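Local coordinates for chlorite dismutase (PDB 3QPI), which is a heme b enzyme that breaks chlorite down into chloride and molecular oxygen, at residues A[87-92]-A[175-180]; A[123-128]-A[143-148]; A[82-87]-A[147-152]. One frame throughout, in Å; residues are numbered along the deposited sequence.

Interaction 1: A[87-92]-A[175-180]. With HEM (protoporphyrin IX containing Fe), chain C.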
loop_
_atom_site.group_PDB
_atom_site.type_symbol
_atom_site.label_atom_id
_atom_site.label_comp_id
_atom_site.label_asym_id
_atom_site.label_seq_id
_atom_site.Cartn_x
_atom_site.Cartn_y
_atom_site.Cartn_z
ATOM N N LEU A 87 3.075 1.539 5.652
ATOM C CA LEU A 87 3.247 2.202 4.384
ATOM C C LEU A 87 4.175 1.315 3.551
ATOM O O LEU A 87 5.318 1.062 3.952
ATOM C CB LEU A 87 3.858 3.586 4.605
ATOM C CG LEU A 87 4.233 4.377 3.333
ATOM C CD1 LEU A 87 3.019 4.674 2.473
ATOM C CD2 LEU A 87 4.917 5.653 3.727
ATOM N N ILE A 88 3.682 0.820 2.415
ATOM C CA ILE A 88 4.483 -0.037 1.544
ATOM C C ILE A 88 4.550 0.540 0.120
ATOM O O ILE A 88 3.622 0.364 -0.685
ATOM C CB ILE A 88 3.954 -1.480 1.535
ATOM C CG1 ILE A 88 3.910 -2.055 2.966
ATOM C CG2 ILE A 88 4.825 -2.383 0.633
ATOM C CD1 ILE A 88 3.171 -3.387 3.059
ATOM N N PRO A 89 5.646 1.258 -0.180
ATOM C CA PRO A 89 5.919 1.789 -1.522
ATOM C C PRO A 89 6.314 0.655 -2.451
ATOM O O PRO A 89 7.095 -0.217 -2.040
ATOM C CB PRO A 89 7.101 2.741 -1.307
ATOM C CG PRO A 89 7.196 2.916 0.219
ATOM C CD PRO A 89 6.682 1.655 0.787
ATOM N N ILE A 90 5.758 0.649 -3.662
ATOM C CA ILE A 90 5.963 -0.458 -4.609
ATOM C C ILE A 90 6.201 0.053 -6.033
ATOM O O ILE A 90 5.576 1.020 -6.471
ATOM C CB ILE A 90 4.752 -1.431 -4.620
ATOM C CG1 ILE A 90 4.789 -2.340 -3.389
ATOM C CG2 ILE A 90 4.709 -2.273 -5.934
ATOM C CD1 ILE A 90 3.429 -2.941 -3.052
ATOM N N ARG A 91 7.130 -0.587 -6.730
ATOM C CA ARG A 91 7.370 -0.291 -8.130
ATOM C C ARG A 91 7.324 -1.588 -8.907
ATOM O O ARG A 91 7.993 -2.553 -8.539
ATOM C CB ARG A 91 8.724 0.396 -8.365
ATOM C CG ARG A 91 8.947 0.688 -9.854
ATOM C CD ARG A 91 10.085 1.643 -10.147
ATOM N NE ARG A 91 11.327 1.231 -9.502
ATOM C CZ ARG A 91 12.543 1.441 -10.009
ATOM N NH1 ARG A 91 12.675 2.066 -11.185
ATOM N NH2 ARG A 91 13.626 1.018 -9.346
ATOM N N LYS A 92 6.513 -1.612 -9.961
ATOM C CA LYS A 92 6.445 -2.766 -10.843
ATOM C C LYS A 92 7.364 -2.555 -12.065
ATOM O O LYS A 92 7.742 -1.413 -12.388
ATOM C CB LYS A 92 4.994 -3.068 -11.244
ATOM C CG LYS A 92 4.111 -3.462 -10.033
ATOM C CD LYS A 92 2.716 -3.873 -10.482
ATOM C CE LYS A 92 1.852 -4.370 -9.314
ATOM N NZ LYS A 92 0.547 -4.916 -9.802
ATOM N N VAL A 175 9.453 -1.500 -0.171
ATOM C CA VAL A 175 10.023 -1.226 1.131
ATOM C C VAL A 175 8.934 -1.406 2.179
ATOM O O VAL A 175 7.772 -1.080 1.943
ATOM C CB VAL A 175 10.594 0.206 1.215
ATOM C CG1 VAL A 175 11.282 0.437 2.573
ATOM C CG2 VAL A 175 11.555 0.472 0.047
ATOM N N ASP A 176 9.324 -1.944 3.325
ATOM C CA ASP A 176 8.409 -2.168 4.422
ATOM C C ASP A 176 8.563 -1.075 5.506
ATOM O O ASP A 176 9.565 -1.036 6.232
ATOM C CB ASP A 176 8.666 -3.561 5.020
ATOM C CG ASP A 176 7.642 -4.589 4.568
ATOM O OD1 ASP A 176 6.569 -4.198 4.064
ATOM O OD2 ASP A 176 7.908 -5.796 4.718
ATOM N N ILE A 177 7.585 -0.175 5.591
ATOM C CA ILE A 177 7.539 0.803 6.683
ATOM C C ILE A 177 6.387 0.479 7.634
ATOM O O ILE A 177 5.253 0.279 7.190
ATOM C CB ILE A 177 7.389 2.234 6.130
ATOM C CG1 ILE A 177 8.506 2.519 5.117
ATOM C CG2 ILE A 177 7.437 3.260 7.270
ATOM C CD1 ILE A 177 8.312 3.762 4.340
ATOM N N ARG A 178 6.673 0.402 8.935
ATOM C CA ARG A 178 5.609 0.159 9.911
ATOM C C ARG A 178 5.493 1.307 10.907
ATOM O O ARG A 178 6.500 1.857 11.347
ATOM C CB ARG A 178 5.829 -1.164 10.670
ATOM C CG ARG A 178 5.830 -2.401 9.770
ATOM C CD ARG A 178 4.476 -2.621 9.078
ATOM N NE ARG A 178 4.492 -3.818 8.241
ATOM C CZ ARG A 178 4.817 -3.842 6.944
ATOM N NH1 ARG A 178 5.156 -2.724 6.294
ATOM N NH2 ARG A 178 4.815 -5.005 6.294
ATOM N N LEU A 179 4.261 1.626 11.301
ATOM C CA LEU A 179 3.990 2.804 12.132
ATOM C C LEU A 179 3.135 2.504 13.351
ATOM O O LEU A 179 2.338 1.561 13.347
ATOM C CB LEU A 179 3.225 3.869 11.336
ATOM C CG LEU A 179 3.748 4.438 10.020
ATOM C CD1 LEU A 179 5.156 5.011 10.183
ATOM C CD2 LEU A 179 3.670 3.350 8.873
ATOM N N ALA A 180 3.268 3.376 14.355
ATOM C CA ALA A 180 2.400 3.407 15.526
ATOM C C ALA A 180 1.881 4.833 15.704
ATOM O O ALA A 180 2.638 5.802 15.565
ATOM C CB ALA A 180 3.165 2.968 16.773
HETATM C CHA HEM C . -4.705 -2.672 -5.779
HETATM C CHB HEM C . -7.711 -4.636 -2.616
HETATM C CHC HEM C . -4.009 -5.363 0.453
HETATM C CHD HEM C . -1.045 -3.683 -2.825
HETATM C C1A HEM C . -5.797 -3.141 -5.133
HETATM C C2A HEM C . -7.125 -3.056 -5.720
HETATM C C3A HEM C . -8.010 -3.587 -4.852
HETATM C C4A HEM C . -7.224 -4.028 -3.702
HETATM C CMA HEM C . -9.560 -3.730 -5.077
HETATM C CAA HEM C . -7.347 -2.476 -7.125
HETATM C CBA HEM C . -7.775 -1.015 -7.141
HETATM C CGA HEM C . -8.128 -0.703 -8.582
HETATM O O1A HEM C . -7.350 0.067 -9.177
HETATM O O2A HEM C . -9.142 -1.227 -9.141
HETATM C C1B HEM C . -6.927 -4.954 -1.560
HETATM C C2B HEM C . -7.490 -5.412 -0.314
HETATM C C3B HEM C . -6.483 -5.567 0.532
HETATM C C4B HEM C . -5.243 -5.250 -0.149
HETATM C CMB HEM C . -8.983 -5.634 0.036
HETATM C CAB HEM C . -6.669 -6.058 1.986
HETATM C CBB HEM C . -6.122 -5.365 2.986
HETATM C C1C HEM C . -2.865 -5.007 -0.149
HETATM C C2C HEM C . -1.506 -5.050 0.392
HETATM C C3C HEM C . -0.707 -4.537 -0.541
HETATM C C4C HEM C . -1.537 -4.209 -1.686
HETATM C CMC HEM C . -1.136 -5.524 1.818
HETATM C CAC HEM C . 0.820 -4.346 -0.556
HETATM C CBC HEM C . 1.592 -5.149 0.188
HETATM C C1D HEM C . -1.718 -3.219 -3.883
HETATM C C2D HEM C . -1.078 -2.621 -5.030
HETATM C C3D HEM C . -2.255 -2.304 -5.942
HETATM C C4D HEM C . -3.437 -2.769 -5.257
HETATM C CMD HEM C . 0.429 -2.325 -5.322
HETATM C CAD HEM C . -2.207 -1.655 -7.332
HETATM C CBD HEM C . -2.176 -2.815 -8.339
HETATM C CGD HEM C . -1.949 -2.260 -9.728
HETATM O O1D HEM C . -2.723 -1.364 -10.135
HETATM O O2D HEM C . -1.000 -2.712 -10.428
HETATM N NA HEM C . -5.861 -3.734 -3.859
HETATM N NB HEM C . -5.540 -4.856 -1.453
HETATM N NC HEM C . -2.847 -4.500 -1.418
HETATM N ND HEM C . -3.111 -3.309 -4.049
HETATM FE FE HEM C . -4.179 -4.232 -2.770
#
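Leu87 and Ile177 form an antiparallel hydrogen-bonded pair where strand 84-92 runs beside strand 171-181, in the sheet of a chlorite dismutase domain of the dimeric alpha/beta-barrel clan. Tight packing lies on the face carrying Leu87, Pro89, Val175, Ile177 and Leu179. Leu87 holds CG anti to its backbone N (chi1 174°), which sets the leucine alongside Ile177, Leu87 CD2 against Ile177 CD1 at 3.9 Å. Branched apolar residues suit this buried face because they fill it without needing polar partners; Trp144 of strand 141-147 also packs on Leu87, and Trp14 and Ile16 on Leu179. Pro89 has no N-H to offer, and Val175 O instead meets Pro89 CD at 3.2 Å. The same oxygen also takes the CA-H of Ile88, while Val175 N still donates to Pro89 O at 3.3 Å.

The other face is more open at Asp176 and Arg178, which are partly exposed and bury little against strand 84-92. Ile177 O is gripped twice, from opposite faces of its plane: by Leu87 N at 2.9 Å and by Arg178 NH1 at 3.1 Å, the oxygen lying in the guanidinium plane. Arg178 bends at chi2 and its NH2 forms a salt bridge with Asp176 OD1, though the angles are poor for hydrogen bonds; its NE pairs with Glu156, and Asp176 OD2 with Arg163. The apolar CG1 of Ile88 lies 3.6 Å from both Asp176 OD1 and Arg178 NH1, giving the charged cluster an apolar wall.

Beyond Ile88 the same face lines the heme pocket. Ile88 CD1 approaches vinyl carbon CBC, Ile90 CD1 lies near methyl CMD, and Lys92, in salt bridge with Glu167, runs extended so that its NZ donates to heme propionate oxygen O2D at 2.8 Å.

Interaction 2: A[123-128]-A[143-148]. With HEM (protoporphyrin IX containing Fe), chain C.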
loop_
_atom_site.group_PDB
_atom_site.type_symbol
_atom_site.label_atom_id
_atom_site.label_comp_id
_atom_site.label_asym_id
_atom_site.label_seq_id
_atom_site.Cartn_x
_atom_site.Cartn_y
_atom_site.Cartn_z
ATOM N N PRO A 123 -13.142 -6.472 7.935
ATOM C CA PRO A 123 -12.745 -5.069 8.079
ATOM C C PRO A 123 -11.468 -4.835 8.897
ATOM O O PRO A 123 -11.040 -3.696 9.024
ATOM C CB PRO A 123 -13.940 -4.456 8.801
ATOM C CG PRO A 123 -14.461 -5.580 9.658
ATOM C CD PRO A 123 -14.179 -6.861 8.916
ATOM N N ALA A 124 -10.863 -5.872 9.451
ATOM C CA ALA A 124 -9.670 -5.659 10.274
ATOM C C ALA A 124 -8.684 -4.644 9.647
ATOM O O ALA A 124 -8.273 -3.682 10.301
ATOM C CB ALA A 124 -8.966 -6.993 10.555
ATOM N N ILE A 125 -8.313 -4.859 8.386
ATOM C CA ILE A 125 -7.316 -4.017 7.741
ATOM C C ILE A 125 -8.013 -2.988 6.852
ATOM O O ILE A 125 -8.699 -3.367 5.923
ATOM C CB ILE A 125 -6.334 -4.861 6.853
ATOM C CG1 ILE A 125 -5.833 -6.120 7.591
ATOM C CG2 ILE A 125 -5.167 -4.006 6.379
ATOM C CD1 ILE A 125 -4.996 -5.828 8.862
ATOM N N ALA A 126 -7.862 -1.700 7.161
ATOM C CA ALA A 126 -8.333 -0.627 6.285
ATOM C C ALA A 126 -7.184 -0.211 5.380
ATOM O O ALA A 126 -6.016 -0.303 5.775
ATOM C CB ALA A 126 -8.828 0.591 7.107
ATOM N N ARG A 127 -7.508 0.264 4.177
ATOM C CA ARG A 127 -6.477 0.535 3.170
ATOM C C ARG A 127 -6.779 1.787 2.359
ATOM O O ARG A 127 -7.940 2.186 2.202
ATOM C CB ARG A 127 -6.361 -0.645 2.188
ATOM C CG ARG A 127 -7.563 -0.772 1.263
ATOM C CD ARG A 127 -7.505 -1.979 0.327
ATOM N NE ARG A 127 -8.445 -1.772 -0.771
ATOM C CZ ARG A 127 -9.771 -1.843 -0.631
ATOM N NH1 ARG A 127 -10.303 -2.143 0.550
ATOM N NH2 ARG A 127 -10.569 -1.606 -1.664
ATOM N N GLN A 128 -5.716 2.384 1.831
ATOM C CA GLN A 128 -5.835 3.397 0.802
ATOM C C GLN A 128 -4.662 3.273 -0.166
ATOM O O GLN A 128 -3.511 3.160 0.249
ATOM C CB GLN A 128 -5.863 4.807 1.399
ATOM C CG GLN A 128 -5.974 5.930 0.313
ATOM C CD GLN A 128 -7.264 5.835 -0.509
ATOM O OE1 GLN A 128 -8.363 5.959 0.037
ATOM N NE2 GLN A 128 -7.136 5.599 -1.817
ATOM N N THR A 143 1.080 2.266 -0.823
ATOM C CA THR A 143 -0.002 1.511 -0.220
ATOM C C THR A 143 0.015 1.808 1.278
ATOM O O THR A 143 1.065 1.793 1.915
ATOM C CB THR A 143 0.092 -0.018 -0.545
ATOM O OG1 THR A 143 1.315 -0.582 -0.042
ATOM C CG2 THR A 143 0.025 -0.232 -2.053
ATOM N N TRP A 144 -1.157 2.127 1.805
ATOM C CA TRP A 144 -1.312 2.619 3.162
ATOM C C TRP A 144 -2.367 1.760 3.835
ATOM O O TRP A 144 -3.453 1.544 3.266
ATOM C CB TRP A 144 -1.758 4.088 3.132
ATOM C CG TRP A 144 -2.101 4.608 4.472
ATOM C CD1 TRP A 144 -3.349 4.854 4.965
ATOM C CD2 TRP A 144 -1.178 4.914 5.525
ATOM N NE1 TRP A 144 -3.262 5.303 6.258
ATOM C CE2 TRP A 144 -1.944 5.350 6.633
ATOM C CE3 TRP A 144 0.220 4.856 5.641
ATOM C CZ2 TRP A 144 -1.358 5.742 7.851
ATOM C CZ3 TRP A 144 0.808 5.237 6.855
ATOM C CH2 TRP A 144 0.013 5.685 7.944
ATOM N N PHE A 145 -2.032 1.261 5.028
ATOM C CA PHE A 145 -2.893 0.352 5.779
ATOM C C PHE A 145 -2.936 0.754 7.254
ATOM O O PHE A 145 -1.915 1.160 7.824
ATOM C CB PHE A 145 -2.352 -1.093 5.656
ATOM C CG PHE A 145 -2.133 -1.512 4.240
ATOM C CD1 PHE A 145 -3.188 -2.000 3.487
ATOM C CD2 PHE A 145 -0.886 -1.368 3.645
ATOM C CE1 PHE A 145 -3.001 -2.343 2.175
ATOM C CE2 PHE A 145 -0.691 -1.700 2.331
ATOM C CZ PHE A 145 -1.746 -2.203 1.588
ATOM N N GLU A 146 -4.105 0.609 7.866
ATOM C CA GLU A 146 -4.291 0.904 9.277
ATOM C C GLU A 146 -5.024 -0.243 9.927
ATOM O O GLU A 146 -5.960 -0.789 9.329
ATOM C CB GLU A 146 -5.133 2.168 9.466
ATOM C CG GLU A 146 -4.605 3.356 8.762
ATOM C CD GLU A 146 -5.427 4.624 9.034
ATOM O OE1 GLU A 146 -6.504 4.558 9.694
ATOM O OE2 GLU A 146 -4.984 5.686 8.569
ATOM N N TYR A 147 -4.631 -0.576 11.158
ATOM C CA TYR A 147 -5.231 -1.701 11.887
ATOM C C TYR A 147 -4.949 -1.618 13.384
ATOM O O TYR A 147 -4.022 -0.935 13.818
ATOM C CB TYR A 147 -4.691 -3.021 11.348
ATOM C CG TYR A 147 -3.204 -2.987 11.099
ATOM C CD1 TYR A 147 -2.699 -2.536 9.883
ATOM C CD2 TYR A 147 -2.302 -3.394 12.067
ATOM C CE1 TYR A 147 -1.344 -2.493 9.641
ATOM C CE2 TYR A 147 -0.925 -3.361 11.823
ATOM C CZ TYR A 147 -0.452 -2.905 10.603
ATOM O OH TYR A 147 0.912 -2.847 10.334
ATOM N N ALA A 148 -5.754 -2.321 14.170
ATOM C CA ALA A 148 -5.526 -2.420 15.607
ATOM C C ALA A 148 -4.264 -3.236 15.869
ATOM O O ALA A 148 -3.911 -4.097 15.063
ATOM C CB ALA A 148 -6.737 -3.048 16.290
HETATM C CHA HEM C . -4.705 -2.672 -5.779
HETATM C CHB HEM C . -7.711 -4.636 -2.616
HETATM C CHC HEM C . -4.009 -5.363 0.453
HETATM C CHD HEM C . -1.045 -3.683 -2.825
HETATM C C1A HEM C . -5.797 -3.141 -5.133
HETATM C C2A HEM C . -7.125 -3.056 -5.720
HETATM C C3A HEM C . -8.010 -3.587 -4.852
HETATM C C4A HEM C . -7.224 -4.028 -3.702
HETATM C CMA HEM C . -9.560 -3.730 -5.077
HETATM C CAA HEM C . -7.347 -2.476 -7.125
HETATM C CBA HEM C . -7.775 -1.015 -7.141
HETATM C CGA HEM C . -8.128 -0.703 -8.582
HETATM O O1A HEM C . -7.350 0.067 -9.177
HETATM O O2A HEM C . -9.142 -1.227 -9.141
HETATM C C1B HEM C . -6.927 -4.954 -1.560
HETATM C C2B HEM C . -7.490 -5.412 -0.314
HETATM C C3B HEM C . -6.483 -5.567 0.532
HETATM C C4B HEM C . -5.243 -5.250 -0.149
HETATM C CMB HEM C . -8.983 -5.634 0.036
HETATM C CAB HEM C . -6.669 -6.058 1.986
HETATM C CBB HEM C . -6.122 -5.365 2.986
HETATM C C1C HEM C . -2.865 -5.007 -0.149
HETATM C C2C HEM C . -1.506 -5.050 0.392
HETATM C C3C HEM C . -0.707 -4.537 -0.541
HETATM C C4C HEM C . -1.537 -4.209 -1.686
HETATM C CMC HEM C . -1.136 -5.524 1.818
HETATM C CAC HEM C . 0.820 -4.346 -0.556
HETATM C CBC HEM C . 1.592 -5.149 0.188
HETATM C C1D HEM C . -1.718 -3.219 -3.883
HETATM C C2D HEM C . -1.078 -2.621 -5.030
HETATM C C3D HEM C . -2.255 -2.304 -5.942
HETATM C C4D HEM C . -3.437 -2.769 -5.257
HETATM C CMD HEM C . 0.429 -2.325 -5.322
HETATM C CAD HEM C . -2.207 -1.655 -7.332
HETATM C CBD HEM C . -2.176 -2.815 -8.339
HETATM C CGD HEM C . -1.949 -2.260 -9.728
HETATM O O1D HEM C . -2.723 -1.364 -10.135
HETATM O O2D HEM C . -1.000 -2.712 -10.428
HETATM N NA HEM C . -5.861 -3.734 -3.859
HETATM N NB HEM C . -5.540 -4.856 -1.453
HETATM N NC HEM C . -2.847 -4.500 -1.418
HETATM N ND HEM C . -3.111 -3.309 -4.049
HETATM FE FE HEM C . -4.179 -4.232 -2.770
HETATM O O HOH W 1 -7.951 -3.510 13.080
#
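Trp144 O is held by two groups of the facing strand: the N-H of Gln128 at 2.8 Å and, less strongly, the CA-H of Arg127, with CA at 3.2 Å. This belongs to the beta hairpin of strands 126-131 and 141-147, whose face bearing Arg127 and Phe145 covers the heme. These two form a non-hydrogen-bonded pair, CB of Arg127 lying 3.7 Å from Phe145 CD1. The tip of the phenyl ring leads, Phe145 CZ standing 3.1 Å from heme C2C, with CE1 near C1C, an apolar fit to the porphyrin. Arg127 CG sits between its own N and carbonyl carbon (chi1 70°), sending the extended chain across pyrrole B of the heme: Arg127 CD is 3.5 Å from heme C2B, and methyl CMB lies over one guanidinium face while NH1 is hydrogen-bonded to Gln74 OE1. An alanine here would probably leave Gln74 OE1 without this donor and strip cover from pyrrole B. Ile125 flanks both rings, with CG2 toward Phe145 and CD1 against Tyr147 CB.

On the face of Ala126, Gln128, Trp144 and Glu146, Glu146 OE1 accepts from Gly78 N, and Trp144 NE1 donates, nearly in its indole plane, to Glu146 OE2 at 2.9 Å on the anti side of the carboxylate.

Interaction 3: A[82-87]-A[147-152]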
loop_
_atom_site.group_PDB
_atom_site.type_symbol
_atom_site.label_atom_id
_atom_site.label_comp_id
_atom_site.label_asym_id
_atom_site.label_seq_id
_atom_site.Cartn_x
_atom_site.Cartn_y
_atom_site.Cartn_z
ATOM N N ALA A 82 -7.597 1.772 15.448
ATOM C CA ALA A 82 -6.598 1.387 14.463
ATOM C C ALA A 82 -5.339 2.216 14.687
ATOM O O ALA A 82 -5.082 3.176 13.968
ATOM C CB ALA A 82 -7.143 1.562 13.029
ATOM N N THR A 83 -4.562 1.841 15.701
ATOM C CA THR A 83 -3.402 2.611 16.140
ATOM C C THR A 83 -2.076 2.133 15.553
ATOM O O THR A 83 -1.004 2.584 15.960
ATOM C CB THR A 83 -3.276 2.566 17.667
ATOM O OG1 THR A 83 -3.094 1.209 18.090
ATOM C CG2 THR A 83 -4.530 3.158 18.348
ATOM N N ARG A 84 -2.146 1.225 14.592
ATOM C CA ARG A 84 -0.948 0.718 13.938
ATOM C C ARG A 84 -1.192 0.893 12.466
ATOM O O ARG A 84 -2.346 0.901 12.017
ATOM C CB ARG A 84 -0.693 -0.770 14.275
ATOM C CG ARG A 84 -0.307 -1.045 15.762
ATOM C CD ARG A 84 1.064 -0.468 16.130
ATOM N NE ARG A 84 1.366 -0.594 17.561
ATOM C CZ ARG A 84 1.007 0.290 18.502
ATOM N NH1 ARG A 84 0.314 1.392 18.191
ATOM N NH2 ARG A 84 1.357 0.084 19.765
ATOM N N ALA A 85 -0.117 1.049 11.712
ATOM C CA ALA A 85 -0.257 1.258 10.286
ATOM C C ALA A 85 0.981 0.780 9.545
ATOM O O ALA A 85 2.043 0.528 10.157
ATOM C CB ALA A 85 -0.525 2.749 10.009
ATOM N N ALA A 86 0.835 0.648 8.228
ATOM C CA ALA A 86 1.943 0.301 7.356
ATOM C C ALA A 86 1.895 1.145 6.092
ATOM O O ALA A 86 0.832 1.427 5.534
ATOM C CB ALA A 86 1.913 -1.193 6.988
ATOM N N LEU A 87 3.075 1.539 5.652
ATOM C CA LEU A 87 3.247 2.202 4.384
ATOM C C LEU A 87 4.175 1.315 3.551
ATOM O O LEU A 87 5.318 1.062 3.952
ATOM C CB LEU A 87 3.858 3.586 4.605
ATOM C CG LEU A 87 4.233 4.377 3.333
ATOM C CD1 LEU A 87 3.019 4.674 2.473
ATOM C CD2 LEU A 87 4.917 5.653 3.727
ATOM N N TYR A 147 -4.631 -0.576 11.158
ATOM C CA TYR A 147 -5.231 -1.701 11.887
ATOM C C TYR A 147 -4.949 -1.618 13.384
ATOM O O TYR A 147 -4.022 -0.935 13.818
ATOM C CB TYR A 147 -4.691 -3.021 11.348
ATOM C CG TYR A 147 -3.204 -2.987 11.099
ATOM C CD1 TYR A 147 -2.699 -2.536 9.883
ATOM C CD2 TYR A 147 -2.302 -3.394 12.067
ATOM C CE1 TYR A 147 -1.344 -2.493 9.641
ATOM C CE2 TYR A 147 -0.925 -3.361 11.823
ATOM C CZ TYR A 147 -0.452 -2.905 10.603
ATOM O OH TYR A 147 0.912 -2.847 10.334
ATOM N N ALA A 148 -5.754 -2.321 14.170
ATOM C CA ALA A 148 -5.526 -2.420 15.607
ATOM C C ALA A 148 -4.264 -3.236 15.869
ATOM O O ALA A 148 -3.911 -4.097 15.063
ATOM C CB ALA A 148 -6.737 -3.048 16.290
ATOM N N PRO A 149 -3.568 -2.963 16.987
ATOM C CA PRO A 149 -2.342 -3.712 17.272
ATOM C C PRO A 149 -2.575 -5.231 17.209
ATOM O O PRO A 149 -1.693 -5.958 16.745
ATOM C CB PRO A 149 -1.976 -3.291 18.705
ATOM C CG PRO A 149 -2.662 -1.975 18.941
ATOM C CD PRO A 149 -3.907 -1.994 18.054
ATOM N N GLU A 150 -3.746 -5.702 17.628
ATOM C CA GLU A 150 -3.993 -7.138 17.697
ATOM C C GLU A 150 -4.173 -7.788 16.323
ATOM O O GLU A 150 -4.260 -9.008 16.235
ATOM C CB GLU A 150 -5.214 -7.452 18.561
ATOM C CG GLU A 150 -6.513 -6.978 17.969
ATOM C CD GLU A 150 -6.978 -5.679 18.584
ATOM O OE1 GLU A 150 -6.116 -4.822 18.933
ATOM O OE2 GLU A 150 -8.214 -5.526 18.736
ATOM N N HIS A 151 -4.231 -6.982 15.262
ATOM C CA HIS A 151 -4.371 -7.532 13.928
ATOM C C HIS A 151 -3.083 -7.431 13.134
ATOM O O HIS A 151 -3.064 -7.729 11.934
ATOM C CB HIS A 151 -5.481 -6.826 13.180
ATOM C CG HIS A 151 -6.827 -7.050 13.773
ATOM N ND1 HIS A 151 -7.752 -6.040 13.917
ATOM C CD2 HIS A 151 -7.398 -8.165 14.283
ATOM C CE1 HIS A 151 -8.849 -6.529 14.467
ATOM N NE2 HIS A 151 -8.659 -7.814 14.701
ATOM N N ALA A 152 -2.003 -7.024 13.796
ATOM C CA ALA A 152 -0.724 -6.886 13.110
ATOM C C ALA A 152 -0.223 -8.232 12.549
ATOM O O ALA A 152 0.379 -8.267 11.474
ATOM C CB ALA A 152 0.314 -6.268 14.027
HETATM O O HOH W 2 2.520 -1.120 12.558
#
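Arg84 pairs with Tyr147 by two backbone bonds, Tyr147 N to Arg84 O at 2.9 Å and Arg84 N to Tyr147 O at 3.0 Å. Thr83 and Arg84 both face Tyr147, making a classic beta bulge at the start of strand 84-92. The arginine side chain can be followed outward from there. Arg84 CB lies 3.6 Å from Tyr147 CE2 and also close to the tyrosine's carbonyl oxygen. With CG anti to the carbonyl carbon (chi1 -68°), the chain next meets Pro149, Arg84 CG standing 3.7 Å from Pro149 CA. The chain then bends at chi2, and Pro149 CG lies loosely over one face of the guanidinium. At the tip, Arg84 NH1 turns back to donate to Thr83 O at 2.9 Å. That donor rises well above the carbonyl plane, while the oxygen stays in the plane of the guanidinium. Arginine suits this partly exposed place because its aliphatic stem can pack on a rigid proline while its tip closes a bond to the bulge. Thr83 OG1 meets the same proline, 3.3 Å from Pro149 CD.

Beyond CB, the Tyr147 ring turns one face to the backbone: Arg84 O lies over its centre, Ala85 N nearer its rim. The small CB of Ala86 leaves room for the hydroxyl, 3.9 Å from Tyr147 OH, and a water joins that hydroxyl to Ala85 O.

After Tyr147 the chain makes a 3-10 turn through 149-151, and His151 is the N-cap of helix 152-163, whose Phe155 stacks on the tyrosine. Arg84, on strand 84-92, thus reaches from the sheet to this turn, and touches Ala180 of strand 171-181 and Leu17 of strand 14-23.

The three interactions tie together four strands adjacent in the sheet: interaction 1 joins 171-181 to 84-92, interaction 3 joins 84-92 to the end of 141-147 and the turn leading into helix 152-163, and interaction 2 joins 141-147 to 126-131. Ile88 O and Thr143 OG1, probably hydrogen-bonded, connect interactions 1 and 2, the two that touch heme. Both are buried, with no exposed residue among those that touch; interaction 1 combines apolar packing with charged groups, whereas interaction 2 sets an aromatic ring and an arginine against the porphyrin. Interaction 3, without heme contact, is mostly buried but reaches the surface at Pro149, and relies on a bulge, that proline and a partly exposed arginine.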